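Local coordinates for plasmodesmata-located protein 5 (Arabidopsis thaliana, PDB 6GRE) that restricts cell-to-cell trafficking through plasmodesmata by regulating callose deposition during salicylic acid-triggered immune responses, and is required for systemic acquired resistance, at residues 42-47 and 63-68; 77-82 and 101-106; 120-125 and 197-202; 178-183 and 203-208. All coordinates share one frame; numbering follows the deposited sequence.

Interaction 1 (42-47 and 63-68); sequences TRYANF and IYQCRG. With NAG (2-acetamido-2-deoxy-beta-D-glucopyranose), chain F; SO4 (sulfate ion), chain L.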
loop_
_atom_site.group_PDB
_atom_site.type_symbol
_atom_site.label_atom_id
_atom_site.label_comp_id
_atom_site.label_asym_id
_atom_site.label_seq_id
_atom_site.Cartn_x
_atom_site.Cartn_y
_atom_site.Cartn_z
ATOM N N THR A 42 -5.168 -1.014 15.685
ATOM C CA THR A 42 -5.847 -0.924 14.397
ATOM C C THR A 42 -4.856 -1.154 13.252
ATOM O O THR A 42 -3.658 -0.902 13.370
ATOM C CB THR A 42 -6.529 0.438 14.241
ATOM O OG1 THR A 42 -7.264 0.445 13.014
ATOM C CG2 THR A 42 -5.556 1.600 14.259
ATOM N N ARG A 43 -5.391 -1.663 12.143
ATOM C CA ARG A 43 -4.577 -1.954 10.971
ATOM C C ARG A 43 -4.409 -0.729 10.072
ATOM O O ARG A 43 -3.640 -0.791 9.126
ATOM C CB ARG A 43 -5.235 -3.047 10.134
ATOM C CG ARG A 43 -5.285 -4.393 10.831
ATOM C CD ARG A 43 -6.031 -5.386 9.951
ATOM N NE ARG A 43 -6.297 -6.618 10.663
ATOM C CZ ARG A 43 -7.441 -6.918 11.254
ATOM N NH1 ARG A 43 -8.465 -6.087 11.219
ATOM N NH2 ARG A 43 -7.547 -8.071 11.880
ATOM N N TYR A 44 -5.154 0.345 10.325
ATOM C CA TYR A 44 -5.049 1.548 9.547
ATOM C C TYR A 44 -5.282 2.742 10.468
ATOM O O TYR A 44 -6.220 2.729 11.228
ATOM C CB TYR A 44 -6.060 1.589 8.398
ATOM C CG TYR A 44 -6.221 2.959 7.807
ATOM C CD1 TYR A 44 -5.294 3.476 6.905
ATOM C CD2 TYR A 44 -7.258 3.793 8.203
ATOM C CE1 TYR A 44 -5.418 4.753 6.391
ATOM C CE2 TYR A 44 -7.386 5.071 7.706
ATOM C CZ TYR A 44 -6.463 5.567 6.799
ATOM O OH TYR A 44 -6.600 6.832 6.325
ATOM N N ALA A 45 -4.447 3.769 10.330
ATOM C CA ALA A 45 -4.659 5.036 11.015
ATOM C C ALA A 45 -3.970 6.159 10.250
ATOM O O ALA A 45 -2.996 5.920 9.545
ATOM C CB ALA A 45 -4.167 4.966 12.442
ATOM N N ASN A 46 -4.498 7.383 10.407
ATOM C CA ASN A 46 -3.921 8.574 9.827
ATOM C C ASN A 46 -3.567 9.514 10.977
ATOM O O ASN A 46 -4.297 9.569 11.952
ATOM C CB ASN A 46 -4.857 9.263 8.836
ATOM C CG ASN A 46 -5.900 10.140 9.504
ATOM O OD1 ASN A 46 -5.623 11.265 9.930
ATOM N ND2 ASN A 46 -7.107 9.629 9.602
ATOM N N PHE A 47 -2.459 10.229 10.841
ATOM C CA PHE A 47 -1.913 11.083 11.894
ATOM C C PHE A 47 -1.429 12.390 11.272
ATOM O O PHE A 47 -0.936 12.392 10.141
ATOM C CB PHE A 47 -0.693 10.449 12.559
ATOM C CG PHE A 47 -0.869 9.057 13.117
ATOM C CD1 PHE A 47 -0.913 7.957 12.274
ATOM C CD2 PHE A 47 -0.918 8.837 14.484
ATOM C CE1 PHE A 47 -1.066 6.680 12.780
ATOM C CE2 PHE A 47 -1.057 7.555 14.993
ATOM C CZ PHE A 47 -1.135 6.480 14.139
ATOM N N ILE A 63 0.044 8.014 7.070
ATOM C CA ILE A 63 -0.747 6.843 7.377
ATOM C C ILE A 63 0.166 5.622 7.469
ATOM O O ILE A 63 1.264 5.601 6.886
ATOM C CB ILE A 63 -1.839 6.591 6.310
ATOM C CG1 ILE A 63 -1.227 6.189 4.960
ATOM C CG2 ILE A 63 -2.768 7.782 6.171
ATOM C CD1 ILE A 63 -2.216 5.636 3.950
ATOM N N TYR A 64 -0.333 4.590 8.141
ATOM C CA TYR A 64 0.123 3.237 7.831
ATOM C C TYR A 64 -1.097 2.375 7.544
ATOM O O TYR A 64 -2.219 2.696 7.926
ATOM C CB TYR A 64 0.904 2.603 8.977
ATOM C CG TYR A 64 0.038 2.254 10.152
ATOM C CD1 TYR A 64 -0.240 3.210 11.119
ATOM C CD2 TYR A 64 -0.514 0.993 10.311
ATOM C CE1 TYR A 64 -1.060 2.928 12.196
ATOM C CE2 TYR A 64 -1.334 0.695 11.387
ATOM C CZ TYR A 64 -1.616 1.670 12.335
ATOM O OH TYR A 64 -2.409 1.398 13.415
ATOM N N GLN A 65 -0.869 1.269 6.839
ATOM C CA GLN A 65 -1.918 0.326 6.599
ATOM C C GLN A 65 -1.343 -1.073 6.449
ATOM O O GLN A 65 -0.462 -1.309 5.647
ATOM C CB GLN A 65 -2.668 0.640 5.319
ATOM C CG GLN A 65 -3.867 -0.277 5.123
ATOM C CD GLN A 65 -4.748 0.257 4.029
ATOM O OE1 GLN A 65 -5.695 -0.398 3.580
ATOM N NE2 GLN A 65 -4.461 1.477 3.616
ATOM N N CYS A 66 -1.874 -1.970 7.276
ATOM C CA CYS A 66 -1.544 -3.393 7.210
ATOM C C CYS A 66 -2.596 -4.116 6.368
ATOM O O CYS A 66 -3.743 -3.694 6.309
ATOM C CB CYS A 66 -1.504 -3.992 8.610
ATOM S SG CYS A 66 -0.081 -3.370 9.549
ATOM N N ARG A 67 -2.179 -5.245 5.792
ATOM C CA ARG A 67 -3.093 -6.173 5.146
ATOM C C ARG A 67 -4.277 -6.411 6.096
ATOM O O ARG A 67 -4.093 -6.539 7.319
ATOM C CB ARG A 67 -2.312 -7.449 4.815
ATOM C CG ARG A 67 -2.441 -7.972 3.396
ATOM C CD ARG A 67 -1.688 -9.287 3.282
ATOM N NE ARG A 67 -2.259 -10.277 4.188
ATOM C CZ ARG A 67 -1.640 -11.360 4.641
ATOM N NH1 ARG A 67 -0.366 -11.578 4.357
ATOM N NH2 ARG A 67 -2.310 -12.215 5.395
ATOM N N GLY A 68 -5.489 -6.498 5.541
ATOM C CA GLY A 68 -6.761 -6.401 6.255
ATOM C C GLY A 68 -7.079 -7.571 7.179
ATOM O O GLY A 68 -7.981 -7.458 8.028
HETATM C C1 NAG F . -8.171 10.401 10.174
HETATM C C2 NAG F . -9.516 9.903 9.642
HETATM C C3 NAG F . -10.691 10.566 10.374
HETATM C C4 NAG F . -10.457 10.712 11.884
HETATM C C5 NAG F . -9.057 11.267 12.191
HETATM C C6 NAG F . -8.761 11.427 13.687
HETATM C C7 NAG F . -9.196 9.301 7.240
HETATM C C8 NAG F . -9.531 9.756 5.840
HETATM N N2 NAG F . -9.635 10.142 8.214
HETATM O O3 NAG F . -11.850 9.762 10.145
HETATM O O4 NAG F . -11.457 11.574 12.442
HETATM O O5 NAG F . -8.100 10.384 11.604
HETATM O O6 NAG F . -8.282 10.188 14.225
HETATM O O7 NAG F . -8.570 8.246 7.453
HETATM S S SO4 L . -9.084 -2.276 11.080
HETATM O O1 SO4 L . -9.198 -3.488 10.218
HETATM O O2 SO4 L . -8.748 -1.074 10.273
HETATM O O3 SO4 L . -10.374 -2.058 11.780
HETATM O O4 SO4 L . -8.036 -2.527 12.107
#

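Interaction 2 (77-82 and 101-106); sequences TCVSSA and ENCLIR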
loop_
_atom_site.group_PDB
_atom_site.type_symbol
_atom_site.label_atom_id
_atom_site.label_comp_id
_atom_site.label_asym_id
_atom_site.label_seq_id
_atom_site.Cartn_x
_atom_site.Cartn_y
_atom_site.Cartn_z
ATOM N N THR A 77 5.108 -5.937 13.554
ATOM C CA THR A 77 6.375 -6.375 12.994
ATOM C C THR A 77 6.622 -5.720 11.630
ATOM O O THR A 77 7.722 -5.248 11.324
ATOM C CB THR A 77 6.433 -7.900 12.881
ATOM O OG1 THR A 77 6.291 -8.407 14.215
ATOM C CG2 THR A 77 7.716 -8.384 12.242
ATOM N N CYS A 78 5.580 -5.720 10.796
ATOM C CA CYS A 78 5.690 -5.163 9.454
ATOM C C CYS A 78 5.960 -3.656 9.521
ATOM O O CYS A 78 6.855 -3.159 8.862
ATOM C CB CYS A 78 4.430 -5.449 8.648
ATOM S SG CYS A 78 4.615 -5.049 6.892
ATOM N N VAL A 79 5.144 -2.947 10.283
ATOM C CA VAL A 79 5.224 -1.496 10.322
ATOM C C VAL A 79 6.560 -1.070 10.942
ATOM O O VAL A 79 7.188 -0.131 10.466
ATOM C CB VAL A 79 4.011 -0.894 11.044
ATOM C CG1 VAL A 79 4.189 0.588 11.331
ATOM C CG2 VAL A 79 2.752 -1.130 10.231
ATOM N N SER A 80 7.001 -1.787 11.980
ATOM C CA SER A 80 8.305 -1.517 12.580
ATOM C C SER A 80 9.414 -1.632 11.535
ATOM O O SER A 80 10.301 -0.778 11.484
ATOM C CB SER A 80 8.569 -2.443 13.728
ATOM O OG SER A 80 7.698 -2.152 14.802
ATOM N N SER A 81 9.356 -2.696 10.721
ATOM C CA SER A 81 10.326 -2.948 9.689
ATOM C C SER A 81 10.262 -1.848 8.624
ATOM O O SER A 81 11.292 -1.387 8.112
ATOM C CB SER A 81 10.144 -4.321 9.076
ATOM O OG SER A 81 11.018 -4.470 7.972
ATOM N N ALA A 82 9.043 -1.434 8.266
ATOM C CA ALA A 82 8.887 -0.391 7.275
ATOM C C ALA A 82 9.560 0.891 7.782
ATOM O O ALA A 82 10.241 1.553 7.031
ATOM C CB ALA A 82 7.424 -0.167 6.961
ATOM N N GLU A 101 5.087 -6.305 1.471
ATOM C CA GLU A 101 4.072 -7.266 1.154
ATOM C C GLU A 101 2.855 -7.085 2.076
ATOM O O GLU A 101 1.720 -7.078 1.596
ATOM C CB GLU A 101 4.656 -8.670 1.274
ATOM C CG GLU A 101 3.726 -9.762 0.796
ATOM C CD GLU A 101 3.515 -9.907 -0.705
ATOM O OE1 GLU A 101 4.120 -9.139 -1.500
ATOM O OE2 GLU A 101 2.757 -10.823 -1.080
ATOM N N ASN A 102 3.091 -6.904 3.377
ATOM C CA ASN A 102 2.010 -6.984 4.352
ATOM C C ASN A 102 1.631 -5.617 4.950
ATOM O O ASN A 102 0.717 -5.548 5.751
ATOM C CB ASN A 102 2.381 -7.936 5.476
ATOM C CG ASN A 102 2.346 -9.377 5.010
ATOM O OD1 ASN A 102 1.790 -9.667 3.956
ATOM N ND2 ASN A 102 2.936 -10.257 5.797
ATOM N N CYS A 103 2.278 -4.541 4.531
ATOM C CA CYS A 103 1.939 -3.213 5.083
ATOM C C CYS A 103 2.559 -2.120 4.224
ATOM O O CYS A 103 3.445 -2.373 3.416
ATOM C CB CYS A 103 2.380 -3.023 6.536
ATOM S SG CYS A 103 4.169 -3.031 6.778
ATOM N N LEU A 104 2.066 -0.886 4.423
ATOM C CA LEU A 104 2.703 0.301 3.868
ATOM C C LEU A 104 2.789 1.377 4.954
ATOM O O LEU A 104 1.976 1.360 5.886
ATOM C CB LEU A 104 1.927 0.816 2.647
ATOM C CG LEU A 104 0.499 1.303 2.901
ATOM C CD1 LEU A 104 0.448 2.794 3.295
ATOM C CD2 LEU A 104 -0.394 1.049 1.682
ATOM N N ILE A 105 3.734 2.298 4.775
ATOM C CA ILE A 105 3.742 3.563 5.480
ATOM C C ILE A 105 3.882 4.681 4.454
ATOM O O ILE A 105 4.488 4.497 3.394
ATOM C CB ILE A 105 4.845 3.603 6.554
ATOM C CG1 ILE A 105 6.238 3.424 5.964
ATOM C CG2 ILE A 105 4.544 2.617 7.658
ATOM C CD1 ILE A 105 7.363 3.721 6.946
ATOM N N ARG A 106 3.288 5.839 4.757
ATOM C CA ARG A 106 3.298 6.928 3.820
ATOM C C ARG A 106 3.224 8.238 4.601
ATOM O O ARG A 106 2.402 8.364 5.507
ATOM C CB ARG A 106 2.126 6.797 2.842
ATOM C CG ARG A 106 2.138 7.764 1.671
ATOM C CD ARG A 106 0.949 7.430 0.780
ATOM N NE ARG A 106 0.909 8.233 -0.432
ATOM C CZ ARG A 106 0.306 7.864 -1.548
ATOM N NH1 ARG A 106 -0.463 6.791 -1.540
ATOM N NH2 ARG A 106 0.489 8.559 -2.662
#

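Interaction 3 (120-125 and 197-202); sequences LILNKC and GGYVYL. With EDO (1,2-ethanediol), chain G; EDO (1,2-ethanediol), chain J.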
loop_
_atom_site.group_PDB
_atom_site.type_symbol
_atom_site.label_atom_id
_atom_site.label_comp_id
_atom_site.label_asym_id
_atom_site.label_seq_id
_atom_site.Cartn_x
_atom_site.Cartn_y
_atom_site.Cartn_z
ATOM N N LEU A 120 0.183 4.622 -11.996
ATOM C CA LEU A 120 0.964 3.423 -11.851
ATOM C C LEU A 120 2.286 3.696 -11.141
ATOM O O LEU A 120 2.995 4.670 -11.462
ATOM C CB LEU A 120 1.249 2.845 -13.231
ATOM C CG LEU A 120 2.126 1.599 -13.177
ATOM C CD1 LEU A 120 1.318 0.423 -12.644
ATOM C CD2 LEU A 120 2.697 1.286 -14.544
ATOM N N ILE A 121 2.609 2.848 -10.154
ATOM C CA ILE A 121 3.920 2.778 -9.596
ATOM C C ILE A 121 4.664 1.585 -10.188
ATOM O O ILE A 121 5.716 1.754 -10.798
ATOM C CB ILE A 121 3.902 2.763 -8.068
ATOM C CG1 ILE A 121 3.238 4.038 -7.546
ATOM C CG2 ILE A 121 5.307 2.560 -7.524
ATOM C CD1 ILE A 121 3.051 4.085 -6.066
ATOM N N LEU A 122 4.146 0.369 -10.018
ATOM C CA LEU A 122 4.914 -0.826 -10.351
ATOM C C LEU A 122 3.959 -1.938 -10.774
ATOM O O LEU A 122 2.994 -2.240 -10.090
ATOM C CB LEU A 122 5.690 -1.280 -9.115
ATOM C CG LEU A 122 6.345 -2.660 -9.199
ATOM C CD1 LEU A 122 7.450 -2.671 -10.236
ATOM C CD2 LEU A 122 6.934 -3.064 -7.864
ATOM N N ASN A 123 4.231 -2.564 -11.908
ATOM C CA ASN A 123 3.504 -3.717 -12.400
ATOM C C ASN A 123 4.532 -4.742 -12.866
ATOM O O ASN A 123 5.340 -4.453 -13.748
ATOM C CB ASN A 123 2.553 -3.300 -13.518
ATOM C CG ASN A 123 1.836 -4.388 -14.278
ATOM O OD1 ASN A 123 1.403 -4.126 -15.393
ATOM N ND2 ASN A 123 1.706 -5.575 -13.724
ATOM N N LYS A 124 4.511 -5.935 -12.278
ATOM C CA LYS A 124 5.358 -7.018 -12.757
ATOM C C LYS A 124 4.486 -8.248 -12.947
ATOM O O LYS A 124 3.577 -8.510 -12.146
ATOM C CB LYS A 124 6.486 -7.354 -11.780
ATOM C CG LYS A 124 7.456 -8.416 -12.279
ATOM C CD LYS A 124 8.775 -8.455 -11.598
ATOM C CE LYS A 124 9.712 -9.372 -12.357
ATOM N NZ LYS A 124 10.911 -9.684 -11.543
ATOM N N CYS A 125 4.684 -8.964 -14.045
ATOM C CA CYS A 125 4.008 -10.220 -14.348
ATOM C C CYS A 125 4.969 -11.397 -14.236
ATOM O O CYS A 125 6.163 -11.281 -14.550
ATOM C CB CYS A 125 3.454 -10.255 -15.754
ATOM S SG CYS A 125 2.247 -8.953 -16.118
ATOM N N GLY A 197 1.118 -15.530 -11.937
ATOM C CA GLY A 197 1.138 -14.498 -10.945
ATOM C C GLY A 197 1.471 -13.148 -11.543
ATOM O O GLY A 197 1.902 -13.009 -12.697
ATOM N N GLY A 198 1.232 -12.139 -10.729
ATOM C CA GLY A 198 1.602 -10.790 -11.109
ATOM C C GLY A 198 1.041 -9.806 -10.118
ATOM O O GLY A 198 0.247 -10.148 -9.232
ATOM N N TYR A 199 1.463 -8.559 -10.228
ATOM C CA TYR A 199 1.027 -7.549 -9.294
ATOM C C TYR A 199 0.975 -6.193 -9.970
ATOM O O TYR A 199 1.781 -5.890 -10.853
ATOM C CB TYR A 199 1.859 -7.474 -8.018
ATOM C CG TYR A 199 3.362 -7.487 -8.160
ATOM C CD1 TYR A 199 4.078 -6.348 -8.506
ATOM C CD2 TYR A 199 4.083 -8.635 -7.879
ATOM C CE1 TYR A 199 5.467 -6.347 -8.547
ATOM C CE2 TYR A 199 5.468 -8.660 -7.941
ATOM C CZ TYR A 199 6.154 -7.511 -8.284
ATOM O OH TYR A 199 7.531 -7.583 -8.346
ATOM N N VAL A 200 0.013 -5.371 -9.560
ATOM C CA VAL A 200 -0.129 -4.010 -10.001
ATOM C C VAL A 200 -0.254 -3.148 -8.759
ATOM O O VAL A 200 -1.242 -3.278 -8.005
ATOM C CB VAL A 200 -1.379 -3.799 -10.870
ATOM C CG1 VAL A 200 -1.623 -2.343 -11.185
ATOM C CG2 VAL A 200 -1.313 -4.604 -12.140
ATOM N N TYR A 201 0.653 -2.206 -8.582
ATOM C CA TYR A 201 0.643 -1.242 -7.503
ATOM C C TYR A 201 0.388 0.119 -8.133
ATOM O O TYR A 201 1.246 0.605 -8.905
ATOM C CB TYR A 201 1.971 -1.268 -6.723
ATOM C CG TYR A 201 2.146 -2.503 -5.882
ATOM C CD1 TYR A 201 1.600 -2.584 -4.605
ATOM C CD2 TYR A 201 2.778 -3.621 -6.381
ATOM C CE1 TYR A 201 1.689 -3.733 -3.842
ATOM C CE2 TYR A 201 2.878 -4.791 -5.637
ATOM C CZ TYR A 201 2.283 -4.854 -4.391
ATOM O OH TYR A 201 2.411 -6.020 -3.695
ATOM N N LEU A 202 -0.765 0.703 -7.805
ATOM C CA LEU A 202 -1.070 2.090 -8.134
ATOM C C LEU A 202 -0.812 2.927 -6.898
ATOM O O LEU A 202 -0.610 2.440 -5.794
ATOM C CB LEU A 202 -2.514 2.221 -8.595
ATOM C CG LEU A 202 -2.937 1.294 -9.727
ATOM C CD1 LEU A 202 -4.389 1.579 -10.120
ATOM C CD2 LEU A 202 -2.006 1.378 -10.940
HETATM C C1 EDO G . 9.945 -10.049 -8.006
HETATM O O1 EDO G . 8.535 -10.132 -7.749
HETATM C C2 EDO G . 10.349 -11.123 -9.008
HETATM O O2 EDO G . 10.439 -12.401 -8.369
HETATM C C1 EDO J . 8.442 -13.494 -15.642
HETATM O O1 EDO J . 8.705 -12.479 -14.677
HETATM C C2 EDO J . 8.151 -12.956 -17.020
HETATM O O2 EDO J . 8.208 -13.955 -18.049
#

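Interaction 4 (178-183 and 203-208); sequences QDCLSD and SKCYAR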
loop_
_atom_site.group_PDB
_atom_site.type_symbol
_atom_site.label_atom_id
_atom_site.label_comp_id
_atom_site.label_asym_id
_atom_site.label_seq_id
_atom_site.Cartn_x
_atom_site.Cartn_y
_atom_site.Cartn_z
ATOM N N GLN A 178 -13.244 1.497 -5.195
ATOM C CA GLN A 178 -13.661 0.695 -6.308
ATOM C C GLN A 178 -13.079 1.203 -7.638
ATOM O O GLN A 178 -12.736 0.410 -8.523
ATOM C CB GLN A 178 -15.191 0.587 -6.361
ATOM C CG GLN A 178 -15.651 -0.263 -7.518
ATOM C CD GLN A 178 -15.227 -1.715 -7.402
ATOM O OE1 GLN A 178 -15.017 -2.200 -6.301
ATOM N NE2 GLN A 178 -15.250 -2.438 -8.508
ATOM N N ASP A 179 -12.998 2.529 -7.819
ATOM C CA ASP A 179 -12.461 3.117 -9.017
ATOM C C ASP A 179 -10.977 2.730 -9.149
ATOM O O ASP A 179 -10.547 2.315 -10.228
ATOM C CB ASP A 179 -12.653 4.632 -9.001
ATOM C CG ASP A 179 -12.252 5.333 -10.281
ATOM O OD1 ASP A 179 -12.278 4.700 -11.342
ATOM O OD2 ASP A 179 -11.930 6.538 -10.196
ATOM N N CYS A 180 -10.220 2.896 -8.055
ATOM C CA CYS A 180 -8.796 2.557 -8.085
ATOM C C CYS A 180 -8.635 1.059 -8.428
ATOM O O CYS A 180 -7.847 0.678 -9.290
ATOM C CB CYS A 180 -8.164 2.948 -6.764
ATOM S SG CYS A 180 -6.356 2.917 -6.834
ATOM N N LEU A 181 -9.355 0.213 -7.691
ATOM C CA LEU A 181 -9.232 -1.247 -7.899
ATOM C C LEU A 181 -9.695 -1.693 -9.277
ATOM O O LEU A 181 -9.105 -2.608 -9.857
ATOM C CB LEU A 181 -9.982 -2.007 -6.814
ATOM C CG LEU A 181 -9.310 -1.978 -5.459
ATOM C CD1 LEU A 181 -10.115 -2.769 -4.442
ATOM C CD2 LEU A 181 -7.879 -2.473 -5.542
ATOM N N SER A 182 -10.738 -1.054 -9.823
ATOM C CA SER A 182 -11.183 -1.383 -11.172
ATOM C C SER A 182 -10.006 -1.223 -12.145
ATOM O O SER A 182 -9.737 -2.103 -12.970
ATOM C CB SER A 182 -12.389 -0.559 -11.593
ATOM O OG SER A 182 -12.810 -0.922 -12.899
ATOM N N ASP A 183 -9.281 -0.108 -12.027
ATOM C CA ASP A 183 -8.114 0.119 -12.864
ATOM C C ASP A 183 -7.064 -0.970 -12.597
ATOM O O ASP A 183 -6.626 -1.664 -13.550
ATOM C CB ASP A 183 -7.469 1.483 -12.619
ATOM C CG ASP A 183 -8.120 2.664 -13.321
ATOM O OD1 ASP A 183 -9.242 2.514 -13.851
ATOM O OD2 ASP A 183 -7.476 3.730 -13.335
ATOM N N SER A 203 -0.866 4.244 -7.060
ATOM C CA SER A 203 -0.539 5.060 -5.939
ATOM C C SER A 203 -1.401 4.754 -4.699
ATOM O O SER A 203 -0.897 4.688 -3.585
ATOM C CB SER A 203 -0.637 6.510 -6.324
ATOM O OG SER A 203 -0.270 7.322 -5.230
ATOM N N LYS A 204 -2.728 4.592 -4.879
ATOM C CA LYS A 204 -3.615 4.450 -3.746
ATOM C C LYS A 204 -4.262 3.058 -3.669
ATOM O O LYS A 204 -5.148 2.894 -2.853
ATOM C CB LYS A 204 -4.686 5.557 -3.766
ATOM C CG LYS A 204 -4.206 6.900 -3.219
ATOM C CD LYS A 204 -4.093 6.920 -1.712
ATOM C CE LYS A 204 -3.588 8.219 -1.112
ATOM N NZ LYS A 204 -4.685 9.209 -1.016
ATOM N N CYS A 205 -3.815 2.086 -4.446
ATOM C CA CYS A 205 -4.360 0.740 -4.306
ATOM C C CYS A 205 -3.458 -0.253 -5.024
ATOM O O CYS A 205 -2.581 0.121 -5.816
ATOM C CB CYS A 205 -5.785 0.613 -4.825
ATOM S SG CYS A 205 -5.951 0.790 -6.611
ATOM N N TYR A 206 -3.699 -1.543 -4.772
ATOM C CA TYR A 206 -2.976 -2.581 -5.477
ATOM C C TYR A 206 -3.850 -3.818 -5.685
ATOM O O TYR A 206 -4.819 -4.027 -4.956
ATOM C CB TYR A 206 -1.669 -2.984 -4.790
ATOM C CG TYR A 206 -1.785 -3.732 -3.487
ATOM C CD1 TYR A 206 -2.094 -5.081 -3.479
ATOM C CD2 TYR A 206 -1.526 -3.134 -2.264
ATOM C CE1 TYR A 206 -2.162 -5.806 -2.306
ATOM C CE2 TYR A 206 -1.563 -3.855 -1.083
ATOM C CZ TYR A 206 -1.869 -5.202 -1.110
ATOM O OH TYR A 206 -1.969 -5.903 0.051
ATOM N N ALA A 207 -3.475 -4.617 -6.672
ATOM C CA ALA A 207 -4.103 -5.910 -6.880
ATOM C C ALA A 207 -2.993 -6.883 -7.279
ATOM O O ALA A 207 -2.119 -6.514 -8.077
ATOM C CB ALA A 207 -5.165 -5.839 -7.934
ATOM N N ARG A 208 -3.023 -8.109 -6.758
ATOM C CA ARG A 208 -1.986 -9.054 -7.073
ATOM C C ARG A 208 -2.544 -10.472 -7.006
ATOM O O ARG A 208 -3.569 -10.732 -6.344
ATOM C CB ARG A 208 -0.802 -8.890 -6.112
ATOM C CG ARG A 208 -1.101 -9.104 -4.642
ATOM C CD ARG A 208 0.095 -8.716 -3.767
ATOM N NE ARG A 208 -0.151 -9.028 -2.363
ATOM C CZ ARG A 208 0.294 -8.331 -1.313
ATOM N NH1 ARG A 208 0.991 -7.215 -1.472
ATOM N NH2 ARG A 208 0.051 -8.780 -0.090
#

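Interaction 1 (42-47 and 63-68)
The hydroxyl of Y64 donates a 2.6 Å hydrogen bond from OH to T42 O, arriving above the carbonyl plane. It ties T42, just before strand 44-49, to strand 60-66 of an antiparallel hairpin that includes the outermost strand, 44-49, of the first Gnk2-homologous domain's sheet; the short strand axes run 176° apart. C66 N to R43 O, at 2.8 Å and 170° at the hydrogen, is the straightest backbone link, whereas A45 N to Y64 O is weak. A chi1 of 71° sets Y64 CG between backbone N and carbonyl carbon; one face of the ring lies over A45 N, offset toward the rim, and CE1 meets A45 CB at 3.7 Å. F47 brings its ring edge to that same CE1, while helix 23-38 packs against F47. On the Y44, N46 and I63 face, N46 CB touches I63 CG2 at 3.7 Å. N46 carries an N-linked glycan, its ND2 bonded to NAG C1, and Y44 OH donates a 2.7 Å hydrogen bond to NAG O7, the acetamido oxygen.

Interaction 2 (77-82 and 101-106)
A buried, disulfide-pinned helix-on-sheet contact joins helix 72-90 to strand 103-108 in the first Gnk2-homologous (DUF26) domain. The short axes approach to 8.0 Å and cross at -42°, and the side chains that meet are sulfur and aliphatic. C78 and C103 supply the covalent link: SG to SG is 2.1 Å and the torsion about that bond is -88°, close to the relaxed right angle of a disulfide. The two halves reach it differently. C78 SG lies anti to its backbone N, whereas C103 SG sits between backbone N and carbonyl carbon (chi1 65°). Around the bridge, N102 CB touches C78 SG at 3.9 Å, and the amide oxygen of N102 is held from elsewhere by R67. V79 divides its two branches, CG2 against C103 CB and CG1 against I105 CG2, each at 4.2 Å; it also packs on Y64 and C66 of the neighbouring strand. One turn further along the helix, A82 presents CB to the I105 side chain, and F35 of helix 23-38 adjoins both V79 and I105. The I105 chain ends against the helix backbone, CD1 lying 3.6 Å from A82 O.

Interaction 3 (120-125 and 197-202)
K124 lies side by side with Y199, pointing the same way, in an antiparallel pair at the edge of the second Gnk2-homologous domain's sheet. From the start of this lysine chain, CB meets Y199 CZ at 3.5 Å and CE1 at the same distance; CG and CD then pass the phenol oxygen, CD at 3.6 Å from Y199 OH. CE and NZ run on beyond the ring to ethanediol molecules probably from the crystallisation liquor, one of which hydrogen-bonds to Y199 OH. The chain is extended beyond CG, with CG anti to the backbone N (chi1 -176°). L122 approaches the same ring, its CD2 3.7 Å from Y199 CE1. The short strand axes lie 169° apart, but the register slips by one between L120 and L122: I121 N and L122 N both donate to Y201 O, at 2.9 Å and 3.1 Å respectively, defining a classic beta bulge. Beyond it, L120 crosses L202 at about a right angle, CD1 against CD2. On the other face, C125 is tied by disulfide to C192 of helix 174-192, and N123 packs near R187. Y199 O is gripped twice, by the backbone K124 N and by N123 ND2, which comes from above the carbonyl plane at 2.9 Å.

Interaction 4 (178-183 and 203-208)
Helix 178-183 passes over strand 205-208 with axes 7.7 Å apart and crossing at -39°, and the nearest backbones are those of C180 and C205, whose CA atoms lie 6.1 Å apart. These two residues form a disulfide, SG to SG 2.2 Å, with a torsion of -91° about the sulfur-sulfur bond. C180 SG is anti to its backbone N; C205 SG instead stands between backbone N and carbonyl carbon (chi1 68°). C180 SG also lies 3.8 Å from K204 C, the carbonyl carbon. L181 supplies the remaining aliphatic packing through one branch. Its CD2 lies 3.8 Å from C205 CB and reaches the strand backbone 3.5 Å from Y206 O, while the same leucine packs on A166 and C168 of the adjoining strand. K204 turns its amine elsewhere, making a salt bridge with D171 and hydrogen bonds to the carbonyls of V115 and F112. A184 of the same helix, one turn beyond C180, packs on both C205 and A207. Burial of the bridge between helix 174-192 and the sheet is consistent with the cysteine-rich DUF26 fold, in which a disulfide fastens helix to central strand.

Overall arrangement
Interactions 1 and 2 belong to the first Gnk2-homologous domain, interactions 3 and 4 to the second; each domain has a five-stranded antiparallel sheet of order 1-4-5-3-2. Centres lie about 9 Å apart within the first pair and about 10 Å within the second. Strands 60-66 and 103-108 join interactions 1 and 2, as neighbours 198-202 and 205-211 join 3 and 4. Along the chain 1 precedes 2, whereas the segments of 3 and 4 alternate. Interactions 2 and 4 occupy matching places in the two domains, consistent with their repeat, with centres about 19 Å apart. Between domains, E101 forms a salt bridge with R208, and R106 probably hydrogen-bonds to S203, tying the tandem ectodomain together.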